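Local coordinates for phosphoribosylamine--glycine ligase (Thermotoga maritima, PDB 1VKZ), which catalyses the ATP-dependent joining of glycine to 5-phospho-beta-D-ribosylamine, giving glycinamide ribonucleotide in de novo purine biosynthesis, at residues F140-L151 / V182-F191. Sequence-based numbering, arbitrary orientation.
Sequences FSPPYVIKADGL and VKGPVVIDEF
Lys-147 and Val-187 form an antiparallel hydrogen-bonded pair between strands 144-148 and 186-190: Lys-147 N donates to Val-187 O (2.9 Å), and Val-187 N donates back to Lys-147 O (2.8 Å). The ladder continues with Asp-189 N to Val-145 O and, past the strand end, Asp-149 N to Pro-185 O. Where the strands splay apart, water fills in: one molecule accepts from Val-145 N and donates to Asp-189 O, another links Pro-143 O with Phe-191 N.

On the face carrying Ile-146, Ala-148, Val-186 and Ile-188 the contacts are apolar. Ile-146 CD1 lies alongside Ile-188 CG1 (3.9 Å), and helices 130-137 and 163-175 pack over this side. With chi1 of Ile-188 at -44°, CG2 stands anti to the backbone N and over one face of the Phe-140 ring, a CH-pi contact 3.8 Å from the centroid, while Glu-190 CB lies at the ring edge. Without the ring, as with an alanine at Phe-140, Ile-188 CG2 is likely to lose its aromatic cover and Glu-190 CB its neighbour at the ring edge.

The other face mixes Val-145 and Val-187 with the Lys-147/Asp-189 pair. Val-145 CG2 meets the edge of the Phe-191 ring at CD1 (3.7 Å), and Pro-143 CB approaches CD2. Lys-147, its chain bent at chi3 (-128°), brings NZ to Asp-189 OD2 in a salt bridge whose exact length is doubtful; Asp-189 OD1 also pairs with Lys-111. Within this ATP-grasp domain, whose predicted ATP site includes both segments, the sheet thus has an apolar helix-backed face and a face that also bears charge, where Lys-147 is near Glu-285, a predicted magnesium ligand, consistent with a place beside the nucleotide and metal.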
# COMPACT_ATOMS: atom_id res chain seq x y z
N PHE A 140 -9.60 11.14 -26.01
CA PHE A 140 -9.00 11.78 -24.84
C PHE A 140 -8.07 12.91 -25.22
O PHE A 140 -7.65 13.02 -26.37
CB PHE A 140 -8.21 10.76 -24.02
CG PHE A 140 -9.06 9.67 -23.44
CD1 PHE A 140 -9.37 8.54 -24.18
CD2 PHE A 140 -9.52 9.75 -22.12
CE1 PHE A 140 -10.12 7.55 -23.65
CE2 PHE A 140 -10.26 8.76 -21.58
CZ PHE A 140 -10.58 7.65 -22.35
N SER A 141 -7.72 13.73 -24.23
CA SER A 141 -6.93 14.93 -24.48
C SER A 141 -5.57 14.87 -23.81
O SER A 141 -5.42 14.22 -22.79
CB SER A 141 -7.72 16.20 -24.09
OG SER A 141 -8.88 15.87 -23.35
N PRO A 142 -4.60 15.57 -24.40
CA PRO A 142 -3.17 15.41 -24.17
C PRO A 142 -2.65 14.71 -22.93
O PRO A 142 -1.92 13.73 -23.13
CB PRO A 142 -2.65 16.84 -24.26
CG PRO A 142 -3.57 17.49 -25.30
CD PRO A 142 -4.83 16.61 -25.42
N PRO A 143 -2.98 15.11 -21.69
CA PRO A 143 -2.40 14.38 -20.56
C PRO A 143 -3.04 12.98 -20.46
O PRO A 143 -4.12 12.83 -19.90
CB PRO A 143 -2.67 15.31 -19.37
CG PRO A 143 -3.85 16.08 -19.75
CD PRO A 143 -3.86 16.21 -21.25
N TYR A 144 -2.41 11.99 -21.09
CA TYR A 144 -3.02 10.66 -21.26
C TYR A 144 -2.64 9.75 -20.12
O TYR A 144 -1.51 9.81 -19.65
CB TYR A 144 -2.60 9.99 -22.58
CG TYR A 144 -3.00 10.74 -23.84
CD1 TYR A 144 -4.32 10.77 -24.26
CD2 TYR A 144 -2.06 11.43 -24.59
CE1 TYR A 144 -4.69 11.44 -25.38
CE2 TYR A 144 -2.43 12.13 -25.72
CZ TYR A 144 -3.74 12.12 -26.11
OH TYR A 144 -4.13 12.80 -27.23
N VAL A 145 -3.58 8.92 -19.69
CA VAL A 145 -3.32 7.95 -18.66
C VAL A 145 -3.68 6.57 -19.17
O VAL A 145 -4.81 6.31 -19.55
CB VAL A 145 -4.14 8.23 -17.40
CG1 VAL A 145 -3.66 7.31 -16.26
CG2 VAL A 145 -4.04 9.68 -17.02
N ILE A 146 -2.68 5.71 -19.22
CA ILE A 146 -2.84 4.32 -19.62
C ILE A 146 -2.51 3.49 -18.41
O ILE A 146 -1.54 3.77 -17.73
CB ILE A 146 -1.84 3.99 -20.76
CG1 ILE A 146 -2.16 4.80 -22.02
CG2 ILE A 146 -1.80 2.52 -21.05
CD1 ILE A 146 -3.45 4.41 -22.75
N LYS A 147 -3.33 2.49 -18.14
CA LYS A 147 -3.16 1.64 -16.99
C LYS A 147 -3.24 0.19 -17.39
O LYS A 147 -4.24 -0.25 -17.95
CB LYS A 147 -4.25 1.91 -15.96
CG LYS A 147 -4.51 3.37 -15.66
CD LYS A 147 -5.26 3.50 -14.34
CE LYS A 147 -6.51 4.35 -14.51
NZ LYS A 147 -7.20 4.65 -13.20
N ALA A 148 -2.20 -0.57 -17.07
CA ALA A 148 -2.21 -2.01 -17.25
C ALA A 148 -3.32 -2.70 -16.47
O ALA A 148 -3.50 -2.43 -15.30
CB ALA A 148 -0.88 -2.57 -16.81
N ASP A 149 -4.06 -3.59 -17.11
CA ASP A 149 -5.10 -4.32 -16.40
C ASP A 149 -4.55 -5.03 -15.17
O ASP A 149 -5.11 -4.91 -14.08
CB ASP A 149 -5.80 -5.37 -17.28
CG ASP A 149 -6.99 -6.06 -16.56
OD1 ASP A 149 -7.59 -5.43 -15.67
OD2 ASP A 149 -7.42 -7.20 -16.81
N GLY A 150 -3.46 -5.77 -15.36
CA GLY A 150 -2.92 -6.60 -14.32
C GLY A 150 -1.95 -5.90 -13.41
O GLY A 150 -1.63 -4.72 -13.58
N LEU A 151 -1.51 -6.64 -12.41
CA LEU A 151 -0.51 -6.16 -11.47
C LEU A 151 0.79 -5.93 -12.22
O LEU A 151 1.16 -6.72 -13.11
CB LEU A 151 -0.29 -7.20 -10.37
CG LEU A 151 -1.55 -7.68 -9.65
CD1 LEU A 151 -1.20 -8.91 -8.82
CD2 LEU A 151 -2.11 -6.56 -8.79
N VAL A 182 3.91 -8.28 -17.88
CA VAL A 182 2.65 -7.56 -17.95
C VAL A 182 2.20 -7.48 -19.41
O VAL A 182 2.97 -7.13 -20.30
CB VAL A 182 2.74 -6.18 -17.32
CG1 VAL A 182 1.36 -5.50 -17.37
CG2 VAL A 182 3.26 -6.28 -15.87
N LYS A 183 0.95 -7.82 -19.63
CA LYS A 183 0.44 -8.09 -20.96
C LYS A 183 -1.06 -8.23 -20.84
O LYS A 183 -1.56 -8.79 -19.88
CB LYS A 183 1.07 -9.37 -21.49
CG LYS A 183 0.38 -10.02 -22.67
CD LYS A 183 1.31 -11.07 -23.32
CE LYS A 183 0.54 -12.15 -24.07
NZ LYS A 183 1.44 -12.90 -25.00
N GLY A 184 -1.79 -7.70 -21.81
CA GLY A 184 -3.24 -7.73 -21.75
C GLY A 184 -3.80 -6.32 -21.82
O GLY A 184 -3.06 -5.35 -21.99
N PRO A 185 -5.12 -6.22 -21.67
CA PRO A 185 -5.82 -4.98 -21.93
C PRO A 185 -5.27 -3.84 -21.09
O PRO A 185 -4.61 -4.08 -20.07
CB PRO A 185 -7.26 -5.29 -21.51
CG PRO A 185 -7.36 -6.80 -21.53
CD PRO A 185 -6.02 -7.30 -21.21
N VAL A 186 -5.56 -2.62 -21.54
CA VAL A 186 -5.27 -1.43 -20.76
C VAL A 186 -6.51 -0.56 -20.63
O VAL A 186 -7.38 -0.54 -21.49
CB VAL A 186 -4.12 -0.59 -21.35
CG1 VAL A 186 -2.88 -1.43 -21.45
CG2 VAL A 186 -4.50 0.01 -22.71
N VAL A 187 -6.59 0.12 -19.50
CA VAL A 187 -7.57 1.18 -19.30
C VAL A 187 -6.97 2.48 -19.84
O VAL A 187 -5.79 2.80 -19.63
CB VAL A 187 -7.93 1.38 -17.78
CG1 VAL A 187 -9.08 2.39 -17.62
CG2 VAL A 187 -8.29 0.02 -17.13
N ILE A 188 -7.79 3.24 -20.55
CA ILE A 188 -7.42 4.58 -20.90
C ILE A 188 -8.29 5.41 -19.99
O ILE A 188 -9.50 5.30 -20.02
CB ILE A 188 -7.70 4.83 -22.37
CG1 ILE A 188 -7.21 3.62 -23.20
CG2 ILE A 188 -7.01 6.14 -22.80
CD1 ILE A 188 -7.63 3.61 -24.65
N ASP A 189 -7.68 6.20 -19.13
CA ASP A 189 -8.42 6.94 -18.14
C ASP A 189 -8.34 8.43 -18.48
O ASP A 189 -7.30 8.95 -18.88
CB ASP A 189 -7.83 6.67 -16.74
CG ASP A 189 -8.89 6.29 -15.68
OD1 ASP A 189 -10.07 6.14 -16.06
OD2 ASP A 189 -8.63 6.13 -14.45
N GLU A 190 -9.46 9.10 -18.34
CA GLU A 190 -9.50 10.53 -18.45
C GLU A 190 -8.66 11.07 -17.30
O GLU A 190 -8.94 10.77 -16.14
CB GLU A 190 -10.95 10.97 -18.36
CG GLU A 190 -11.17 12.42 -18.06
CD GLU A 190 -12.60 12.71 -17.64
OE1 GLU A 190 -13.13 12.03 -16.69
OE2 GLU A 190 -13.19 13.61 -18.29
N PHE A 191 -7.64 11.87 -17.62
CA PHE A 191 -6.79 12.48 -16.60
C PHE A 191 -7.59 13.51 -15.87
O PHE A 191 -8.36 14.24 -16.49
CB PHE A 191 -5.59 13.14 -17.21
CG PHE A 191 -4.65 13.76 -16.21
CD1 PHE A 191 -3.83 12.96 -15.42
CD2 PHE A 191 -4.56 15.16 -16.08
CE1 PHE A 191 -2.94 13.55 -14.49
CE2 PHE A 191 -3.68 15.76 -15.17
CZ PHE A 191 -2.86 14.95 -14.38
O HOH W 1 -6.63 12.28 -20.68
O HOH W 2 -6.04 9.29 -20.96
O HOH W 3 -2.26 -6.33 -17.94